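Long-range contacts in P35 (Autographa californica nucleopolyhedrovirus, PDB 1P35), which blocks host apoptosis by inhibiting caspases, suppresses the host RNA interference response and is required for late and very late viral gene expression: residues T36-P41 and P156-G161; C104-V109 and D146-V151; V109-F114 and Y135-L140. All coordinates share one frame; numbering follows the deposited sequence.

Contact 1 of 3, residues T36-P41 and P156-G161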
loop_
_atom_site.group_PDB
_atom_site.type_symbol
_atom_site.label_atom_id
_atom_site.label_comp_id
_atom_site.label_asym_id
_atom_site.label_seq_id
_atom_site.Cartn_x
_atom_site.Cartn_y
_atom_site.Cartn_z
ATOM N N THR A 36 0.179 -25.900 4.190
ATOM C CA THR A 36 -1.257 -25.957 4.535
ATOM C C THR A 36 -1.590 -27.145 5.427
ATOM O O THR A 36 -2.530 -27.082 6.222
ATOM C CB THR A 36 -2.206 -26.082 3.297
ATOM O OG1 THR A 36 -1.826 -27.215 2.506
ATOM C CG2 THR A 36 -2.211 -24.810 2.471
ATOM N N GLN A 37 -0.835 -28.229 5.272
ATOM C CA GLN A 37 -1.050 -29.434 6.066
ATOM C C GLN A 37 -0.935 -29.102 7.563
ATOM O O GLN A 37 -1.941 -28.872 8.233
ATOM C CB GLN A 37 -0.023 -30.519 5.676
ATOM C CG GLN A 37 1.471 -30.156 5.896
ATOM C CD GLN A 37 2.042 -29.177 4.869
ATOM O OE1 GLN A 37 1.298 -28.438 4.215
ATOM N NE2 GLN A 37 3.380 -29.155 4.744
ATOM N N LEU A 38 0.305 -29.062 8.050
ATOM C CA LEU A 38 0.674 -28.757 9.432
ATOM C C LEU A 38 -0.398 -28.889 10.504
ATOM O O LEU A 38 -1.342 -28.097 10.577
ATOM C CB LEU A 38 1.287 -27.358 9.506
ATOM C CG LEU A 38 2.513 -27.114 8.628
ATOM C CD1 LEU A 38 2.952 -25.663 8.784
ATOM C CD2 LEU A 38 3.619 -28.086 9.002
ATOM N N THR A 39 -0.225 -29.897 11.351
ATOM C CA THR A 39 -1.146 -30.139 12.460
ATOM C C THR A 39 -0.512 -29.642 13.773
ATOM O O THR A 39 -1.207 -29.434 14.764
ATOM C CB THR A 39 -1.493 -31.642 12.557
ATOM O OG1 THR A 39 -0.291 -32.391 12.744
ATOM C CG2 THR A 39 -2.159 -32.111 11.268
ATOM N N LYS A 40 0.803 -29.440 13.767
ATOM C CA LYS A 40 1.527 -28.925 14.950
ATOM C C LYS A 40 2.122 -27.540 14.674
ATOM O O LYS A 40 2.205 -27.110 13.533
ATOM C CB LYS A 40 2.614 -29.915 15.367
ATOM C CG LYS A 40 1.977 -31.229 15.818
ATOM C CD LYS A 40 2.985 -32.333 16.065
ATOM C CE LYS A 40 2.273 -33.589 16.592
ATOM N NZ LYS A 40 3.288 -34.652 16.848
ATOM N N PRO A 41 2.507 -26.805 15.722
ATOM C CA PRO A 41 3.069 -25.484 15.439
ATOM C C PRO A 41 4.457 -25.460 14.770
ATOM O O PRO A 41 5.218 -26.459 14.746
ATOM C CB PRO A 41 3.097 -24.826 16.816
ATOM C CG PRO A 41 2.070 -25.712 17.660
ATOM C CD PRO A 41 2.465 -27.048 17.177
ATOM N N PRO A 156 -0.831 -23.727 14.141
ATOM C CA PRO A 156 -1.122 -24.451 12.889
ATOM C C PRO A 156 -2.298 -24.107 11.967
ATOM O O PRO A 156 -2.255 -24.422 10.758
ATOM C CB PRO A 156 -1.210 -25.901 13.356
ATOM C CG PRO A 156 -1.795 -25.743 14.710
ATOM C CD PRO A 156 -0.860 -24.684 15.257
ATOM N N GLY A 157 -3.353 -23.501 12.501
ATOM C CA GLY A 157 -4.463 -23.189 11.621
ATOM C C GLY A 157 -4.317 -21.964 10.722
ATOM O O GLY A 157 -5.215 -21.709 9.934
ATOM N N PHE A 158 -3.208 -21.225 10.816
ATOM C CA PHE A 158 -2.989 -19.993 10.028
ATOM C C PHE A 158 -3.366 -20.072 8.548
ATOM O O PHE A 158 -3.338 -21.138 7.925
ATOM C CB PHE A 158 -1.518 -19.524 10.159
ATOM C CG PHE A 158 -0.516 -20.361 9.378
ATOM C CD1 PHE A 158 0.050 -21.503 9.930
ATOM C CD2 PHE A 158 -0.160 -20.009 8.084
ATOM C CE1 PHE A 158 0.949 -22.276 9.215
ATOM C CE2 PHE A 158 0.757 -20.795 7.350
ATOM C CZ PHE A 158 1.302 -21.917 7.914
ATOM N N GLU A 159 -3.713 -18.932 7.974
ATOM C CA GLU A 159 -4.061 -18.932 6.570
ATOM C C GLU A 159 -2.832 -18.750 5.655
ATOM O O GLU A 159 -2.059 -17.783 5.772
ATOM C CB GLU A 159 -5.119 -17.862 6.305
ATOM C CG GLU A 159 -6.434 -18.434 5.794
ATOM C CD GLU A 159 -6.270 -19.170 4.456
ATOM O OE1 GLU A 159 -5.131 -19.213 3.919
ATOM O OE2 GLU A 159 -7.283 -19.705 3.937
ATOM N N ASN A 160 -2.665 -19.721 4.765
ATOM C CA ASN A 160 -1.592 -19.778 3.774
ATOM C C ASN A 160 -1.062 -18.407 3.309
ATOM O O ASN A 160 0.107 -18.061 3.498
ATOM C CB ASN A 160 -2.116 -20.546 2.559
ATOM C CG ASN A 160 -1.012 -21.236 1.777
ATOM O OD1 ASN A 160 -0.263 -22.062 2.309
ATOM N ND2 ASN A 160 -0.917 -20.915 0.506
ATOM N N GLY A 161 -1.932 -17.625 2.693
ATOM C CA GLY A 161 -1.506 -16.335 2.202
ATOM C C GLY A 161 -1.194 -15.212 3.173
ATOM O O GLY A 161 -0.941 -14.115 2.728
#
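Pro41 and Pro156 lie side by side and point the same way, with Pro41 CG 3.9 Å from Pro156 CD. The Pro156 ring is also set against backbone oxygens. Its CB sits 3.5 Å from Leu38 O and 3.6 Å from Lys40 O, while CG faces Thr39 O. Three successive carbonyl oxygens thus lie against CB and CG of this ring.

Leu38 CD1 comes in at the edge of the Phe158 ring, in its plane. Phe158 CG stands between its backbone N and carbonyl carbon (chi1 74°). The ring atom nearest Leu38 CD1 is Phe158 CE1, at 4.0 Å. Both residues are buried. At the far end the methyl CG2 of Thr36 touches the end of the Asn160 side chain. No hydrogen bond joins the two loops, so contact is by van der Waals packing.

Lys40 turns its amine to Asp122 O, and Pro41 O accepts a bond from Tyr123 OH. Leu38 also rests on Ile8. Segment 36-41 lies in the loop between strands 24-33 and 42-48, and segment 156-161 in the loop between strands 148-154 and 164-170. Strands 42-48 and 148-154 pair antiparallel, and the two loops meet where 42-48 begins and 148-154 has ended.

Contact 2 of 3, residues C104-V109 and D146-V151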
loop_
_atom_site.group_PDB
_atom_site.type_symbol
_atom_site.label_atom_id
_atom_site.label_comp_id
_atom_site.label_asym_id
_atom_site.label_seq_id
_atom_site.Cartn_x
_atom_site.Cartn_y
_atom_site.Cartn_z
ATOM N N CYS A 104 11.554 -16.252 25.419
ATOM C CA CYS A 104 13.008 -16.067 25.281
ATOM C C CYS A 104 13.770 -16.999 26.190
ATOM O O CYS A 104 13.367 -17.212 27.355
ATOM C CB CYS A 104 13.382 -14.605 25.621
ATOM S SG CYS A 104 15.126 -14.138 25.356
ATOM N N GLN A 105 14.857 -17.552 25.647
ATOM C CA GLN A 105 15.742 -18.475 26.344
ATOM C C GLN A 105 17.162 -17.948 26.258
ATOM O O GLN A 105 17.631 -17.517 25.179
ATOM C CB GLN A 105 15.711 -19.878 25.699
ATOM C CG GLN A 105 14.367 -20.602 25.834
ATOM C CD GLN A 105 13.970 -20.720 27.302
ATOM O OE1 GLN A 105 12.801 -20.901 27.643
ATOM N NE2 GLN A 105 14.955 -20.615 28.175
ATOM N N ASN A 106 17.837 -17.921 27.398
ATOM C CA ASN A 106 19.218 -17.512 27.387
ATOM C C ASN A 106 19.904 -18.666 26.591
ATOM O O ASN A 106 19.583 -19.866 26.797
ATOM C CB ASN A 106 19.767 -17.439 28.813
ATOM C CG ASN A 106 21.221 -17.017 28.852
ATOM O OD1 ASN A 106 22.072 -17.657 28.223
ATOM N ND2 ASN A 106 21.522 -15.924 29.600
ATOM N N GLY A 107 20.799 -18.305 25.665
ATOM C CA GLY A 107 21.495 -19.305 24.858
ATOM C C GLY A 107 22.070 -20.428 25.725
ATOM O O GLY A 107 22.058 -21.581 25.321
ATOM N N SER A 108 22.536 -20.074 26.928
ATOM C CA SER A 108 23.120 -21.020 27.879
ATOM C C SER A 108 22.190 -22.099 28.420
ATOM O O SER A 108 22.679 -23.115 28.910
ATOM C CB SER A 108 23.736 -20.302 29.115
ATOM O OG SER A 108 24.794 -19.414 28.810
ATOM N N VAL A 109 20.877 -21.899 28.378
ATOM C CA VAL A 109 19.990 -22.936 28.895
ATOM C C VAL A 109 19.219 -23.733 27.842
ATOM O O VAL A 109 18.558 -24.718 28.194
ATOM C CB VAL A 109 18.943 -22.357 29.941
ATOM C CG1 VAL A 109 19.665 -21.788 31.147
ATOM C CG2 VAL A 109 18.097 -21.272 29.309
ATOM N N ASP A 146 26.783 -16.520 24.991
ATOM C CA ASP A 146 26.575 -15.187 25.551
ATOM C C ASP A 146 25.361 -14.433 24.945
ATOM O O ASP A 146 24.893 -13.436 25.497
ATOM C CB ASP A 146 27.869 -14.401 25.386
ATOM C CG ASP A 146 28.466 -14.548 23.988
ATOM O OD1 ASP A 146 28.606 -15.703 23.503
ATOM O OD2 ASP A 146 28.808 -13.500 23.382
ATOM N N TYR A 147 24.834 -14.945 23.833
ATOM C CA TYR A 147 23.681 -14.350 23.142
ATOM C C TYR A 147 22.397 -15.035 23.624
ATOM O O TYR A 147 22.461 -16.081 24.267
ATOM C CB TYR A 147 23.808 -14.582 21.631
ATOM C CG TYR A 147 25.094 -14.073 21.021
ATOM C CD1 TYR A 147 25.797 -13.013 21.600
ATOM C CD2 TYR A 147 25.595 -14.632 19.842
ATOM C CE1 TYR A 147 26.958 -12.525 21.027
ATOM C CE2 TYR A 147 26.763 -14.152 19.255
ATOM C CZ TYR A 147 27.440 -13.096 19.853
ATOM O OH TYR A 147 28.596 -12.603 19.281
ATOM N N TYR A 148 21.240 -14.457 23.308
ATOM C CA TYR A 148 19.970 -15.081 23.698
ATOM C C TYR A 148 19.260 -15.757 22.533
ATOM O O TYR A 148 19.760 -15.754 21.404
ATOM C CB TYR A 148 19.039 -14.059 24.354
ATOM C CG TYR A 148 19.490 -13.654 25.743
ATOM C CD1 TYR A 148 20.677 -12.930 25.923
ATOM C CD2 TYR A 148 18.762 -14.028 26.868
ATOM C CE1 TYR A 148 21.129 -12.592 27.180
ATOM C CE2 TYR A 148 19.211 -13.696 28.144
ATOM C CZ TYR A 148 20.408 -12.974 28.286
ATOM O OH TYR A 148 20.890 -12.655 29.517
ATOM N N VAL A 149 18.085 -16.318 22.800
ATOM C CA VAL A 149 17.337 -17.006 21.750
ATOM C C VAL A 149 15.859 -16.671 21.781
ATOM O O VAL A 149 15.199 -16.895 22.798
ATOM C CB VAL A 149 17.429 -18.540 21.868
ATOM C CG1 VAL A 149 16.548 -19.180 20.790
ATOM C CG2 VAL A 149 18.886 -19.028 21.728
ATOM N N ALA A 150 15.348 -16.128 20.678
ATOM C CA ALA A 150 13.929 -15.793 20.583
ATOM C C ALA A 150 13.243 -17.056 20.084
ATOM O O ALA A 150 13.673 -17.614 19.076
ATOM C CB ALA A 150 13.701 -14.609 19.578
ATOM N N VAL A 151 12.182 -17.496 20.781
ATOM C CA VAL A 151 11.461 -18.729 20.405
ATOM C C VAL A 151 10.094 -18.264 19.919
ATOM O O VAL A 151 9.310 -17.707 20.686
ATOM C CB VAL A 151 11.311 -19.650 21.635
ATOM C CG1 VAL A 151 10.527 -20.895 21.261
ATOM C CG2 VAL A 151 12.716 -19.993 22.227
#
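An antiparallel strand pair joins Cys104-Asn106 to Tyr148-Val151, with the strand axes 4.7 Å apart at closest approach. Gln105 and Val149 form the hydrogen-bonded pair. Gln105 N gives a nearly straight bond to Val149 O (2.9 Å, 171° at the hydrogen). The return bond from Val149 N to Gln105 O is short, 2.7 Å, but more bent. Cys104 CA adds a CA-H...O contact to Val149 O, so that oxygen is approached by two neighbouring residues. Past the strand end, Gly107 N bonds to Tyr147 O at 3.1 Å, on a lone pair in the carbonyl plane.

Strand 98-106 ends here in an Asx turn. Asn106 OD1 accepts from Ser108 N at 2.8 Å, and the bond lies on a lone pair in the amide plane. It leads the chain into helix 110-120. Strand 148-154 is paired on its other edge with strand 42-48, through backbone bonds of Tyr148 with Ile48 and Ala150 with Phe46.

The Tyr148 ring and the Asn106 side chain cross obliquely, the ring and amide planes 52° apart. Asn106 CG is anti to its backbone N (chi1 180°), which puts CG over one face of the ring. Asn106 ND2 comes to 3.4 Å from Tyr148 CZ. Cys104 SG makes an oblique sulfur-aromatic contact with the same ring, 3.9 Å from Tyr148 CD2. Gln105 and Val149 project from the sheet face that meets helix 110-120, where Gln105 rests on Lys113 and Ile117. Gln105 CG also packs on Val151 CG2, 4.0 Å away.

Contact 3 of 3, residues V109-F114 and Y135-L140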
loop_
_atom_site.group_PDB
_atom_site.type_symbol
_atom_site.label_atom_id
_atom_site.label_comp_id
_atom_site.label_asym_id
_atom_site.label_seq_id
_atom_site.Cartn_x
_atom_site.Cartn_y
_atom_site.Cartn_z
ATOM N N VAL A 109 20.877 -21.899 28.378
ATOM C CA VAL A 109 19.990 -22.936 28.895
ATOM C C VAL A 109 19.219 -23.733 27.842
ATOM O O VAL A 109 18.558 -24.718 28.194
ATOM C CB VAL A 109 18.943 -22.357 29.941
ATOM C CG1 VAL A 109 19.665 -21.788 31.147
ATOM C CG2 VAL A 109 18.097 -21.272 29.309
ATOM N N LEU A 110 19.302 -23.321 26.572
ATOM C CA LEU A 110 18.550 -23.975 25.485
ATOM C C LEU A 110 18.784 -25.461 25.237
ATOM O O LEU A 110 17.834 -26.174 24.966
ATOM C CB LEU A 110 18.715 -23.208 24.150
ATOM C CG LEU A 110 17.954 -23.794 22.942
ATOM C CD1 LEU A 110 16.462 -23.862 23.249
ATOM C CD2 LEU A 110 18.189 -22.935 21.687
ATOM N N LYS A 111 20.032 -25.926 25.289
ATOM C CA LYS A 111 20.306 -27.340 25.072
ATOM C C LYS A 111 19.597 -28.227 26.094
ATOM O O LYS A 111 19.125 -29.331 25.760
ATOM C CB LYS A 111 21.798 -27.654 25.143
ATOM C CG LYS A 111 22.076 -29.119 24.809
ATOM C CD LYS A 111 23.547 -29.414 24.546
ATOM C CE LYS A 111 23.720 -30.729 23.750
ATOM N NZ LYS A 111 25.147 -30.967 23.341
ATOM N N SER A 112 19.517 -27.747 27.336
ATOM C CA SER A 112 18.868 -28.537 28.371
ATOM C C SER A 112 17.365 -28.342 28.370
ATOM O O SER A 112 16.643 -29.125 28.980
ATOM C CB SER A 112 19.448 -28.209 29.752
ATOM O OG SER A 112 19.213 -26.866 30.130
ATOM N N LYS A 113 16.888 -27.305 27.687
ATOM C CA LYS A 113 15.447 -27.060 27.627
ATOM C C LYS A 113 14.762 -27.393 26.299
ATOM O O LYS A 113 13.532 -27.470 26.262
ATOM C CB LYS A 113 15.112 -25.593 27.952
ATOM C CG LYS A 113 15.198 -25.169 29.417
ATOM C CD LYS A 113 14.429 -23.854 29.602
ATOM C CE LYS A 113 14.236 -23.459 31.068
ATOM N NZ LYS A 113 13.316 -22.272 31.204
ATOM N N PHE A 114 15.526 -27.629 25.224
ATOM C CA PHE A 114 14.890 -27.865 23.921
ATOM C C PHE A 114 13.862 -29.015 23.769
ATOM O O PHE A 114 12.759 -28.798 23.227
ATOM C CB PHE A 114 15.966 -27.881 22.805
ATOM C CG PHE A 114 16.600 -29.213 22.538
ATOM C CD1 PHE A 114 15.874 -30.232 21.928
ATOM C CD2 PHE A 114 17.945 -29.430 22.843
ATOM C CE1 PHE A 114 16.480 -31.461 21.618
ATOM C CE2 PHE A 114 18.561 -30.660 22.539
ATOM C CZ PHE A 114 17.821 -31.676 21.924
ATOM N N TYR A 135 19.656 -30.211 13.075
ATOM C CA TYR A 135 19.591 -29.117 12.128
ATOM C C TYR A 135 19.343 -27.714 12.653
ATOM O O TYR A 135 19.691 -26.746 11.976
ATOM C CB TYR A 135 18.551 -29.449 11.066
ATOM C CG TYR A 135 18.865 -30.721 10.307
ATOM C CD1 TYR A 135 19.992 -30.800 9.475
ATOM C CD2 TYR A 135 17.999 -31.818 10.363
ATOM C CE1 TYR A 135 20.250 -31.948 8.695
ATOM C CE2 TYR A 135 18.236 -32.973 9.598
ATOM C CZ TYR A 135 19.363 -33.024 8.763
ATOM O OH TYR A 135 19.583 -34.129 7.990
ATOM N N CYS A 136 18.744 -27.619 13.841
ATOM C CA CYS A 136 18.410 -26.350 14.449
ATOM C C CYS A 136 19.301 -25.949 15.631
ATOM O O CYS A 136 19.881 -24.863 15.624
ATOM C CB CYS A 136 16.957 -26.387 14.928
ATOM S SG CYS A 136 15.721 -26.837 13.639
ATOM N N LEU A 137 19.426 -26.822 16.639
ATOM C CA LEU A 137 20.190 -26.470 17.827
ATOM C C LEU A 137 21.510 -25.791 17.536
ATOM O O LEU A 137 21.779 -24.712 18.087
ATOM C CB LEU A 137 20.445 -27.687 18.699
ATOM C CG LEU A 137 21.017 -27.262 20.050
ATOM C CD1 LEU A 137 19.845 -26.730 20.918
ATOM C CD2 LEU A 137 21.708 -28.435 20.738
ATOM N N PRO A 138 22.321 -26.365 16.605
ATOM C CA PRO A 138 23.648 -25.822 16.227
ATOM C C PRO A 138 23.635 -24.352 15.707
ATOM O O PRO A 138 24.638 -23.638 15.798
ATOM C CB PRO A 138 24.148 -26.803 15.134
ATOM C CG PRO A 138 23.448 -28.133 15.488
ATOM C CD PRO A 138 21.999 -27.538 15.779
ATOM N N LYS A 139 22.509 -23.892 15.170
ATOM C CA LYS A 139 22.466 -22.530 14.657
ATOM C C LYS A 139 22.000 -21.580 15.754
ATOM O O LYS A 139 21.916 -20.377 15.538
ATOM C CB LYS A 139 21.531 -22.459 13.424
ATOM C CG LYS A 139 21.897 -23.476 12.259
ATOM C CD LYS A 139 23.398 -23.351 11.896
ATOM C CE LYS A 139 23.706 -21.985 11.292
ATOM N NZ LYS A 139 25.157 -21.649 11.153
ATOM N N LEU A 140 21.735 -22.143 16.939
ATOM C CA LEU A 140 21.227 -21.389 18.090
ATOM C C LEU A 140 22.162 -21.302 19.293
ATOM O O LEU A 140 22.017 -20.404 20.107
ATOM C CB LEU A 140 19.885 -21.987 18.525
ATOM C CG LEU A 140 18.784 -21.861 17.459
ATOM C CD1 LEU A 140 17.563 -22.560 17.943
ATOM C CD2 LEU A 140 18.441 -20.332 17.148
#
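The Phe114 ring receives Leu137 CD1 obliquely, with Leu137 CD1 3.8 Å from Phe114 CD2. Lys111 CA of its own helix lies at the ring edge, in plane. The ring also meets that of Tyr132, the two planes at about 30°. This is helix-to-helix packing in the mainly helical connection between strands 98-106 and 148-154. Helix 110-120 faces the short, weakly bonded helix about 137-140, and helix 126-135 lies between them in the chain.

Leu137 is the central side chain. A chi1 of -170° sets its CG anti to the backbone N; from there CD1 and CD2 meet different partners. Leu137 CD1 reaches Phe114 and also Leu110 CG, 4.0 Å away. Leu137 CD2 meets the aliphatic stem of Lys111 at CG, 4.1 Å away. Phe114 and Lys111 each cross Leu137 at about a right angle. Leu110 instead slides past Leu137 in the opposite direction.

No hydrogen bond crosses between the two segments. Leu110, Phe114, Leu137 and Leu140 are all buried, and the exposed Lys111 borders this apolar patch. Tyr132 of helix 126-135 touches Leu110 and Leu140, and Leu140 also touches Val2 of strand 2-4.

Between Leu110 and Leu140 one methyl does the touching. Leu110 CD2 lies against two carbons of its partner, 3.7 Å from Leu140 CB and 3.8 Å from Leu140 CD1.

Contacts 2 and 3 are neighbours, with centres 9 Å apart. They share Val109, where the chain passes from strand 98-106 toward helix 110-120. Helix 137-140 likewise precedes strand 148-154. Contact 3 packs the first and last helices of the connection between these strands, and contact 2 pairs the strands at its two ends. Val149 CG2 touches both Leu110 CD2 and Leu140 O, so the strand pair packs against the helices. Contact 1 is separate, its centre 26 Å from that of contact 2 and 24 Å from that of contact 3. Its sequence span encloses the other two. Strand 148-154 runs from contact 2 toward the loop of contact 1.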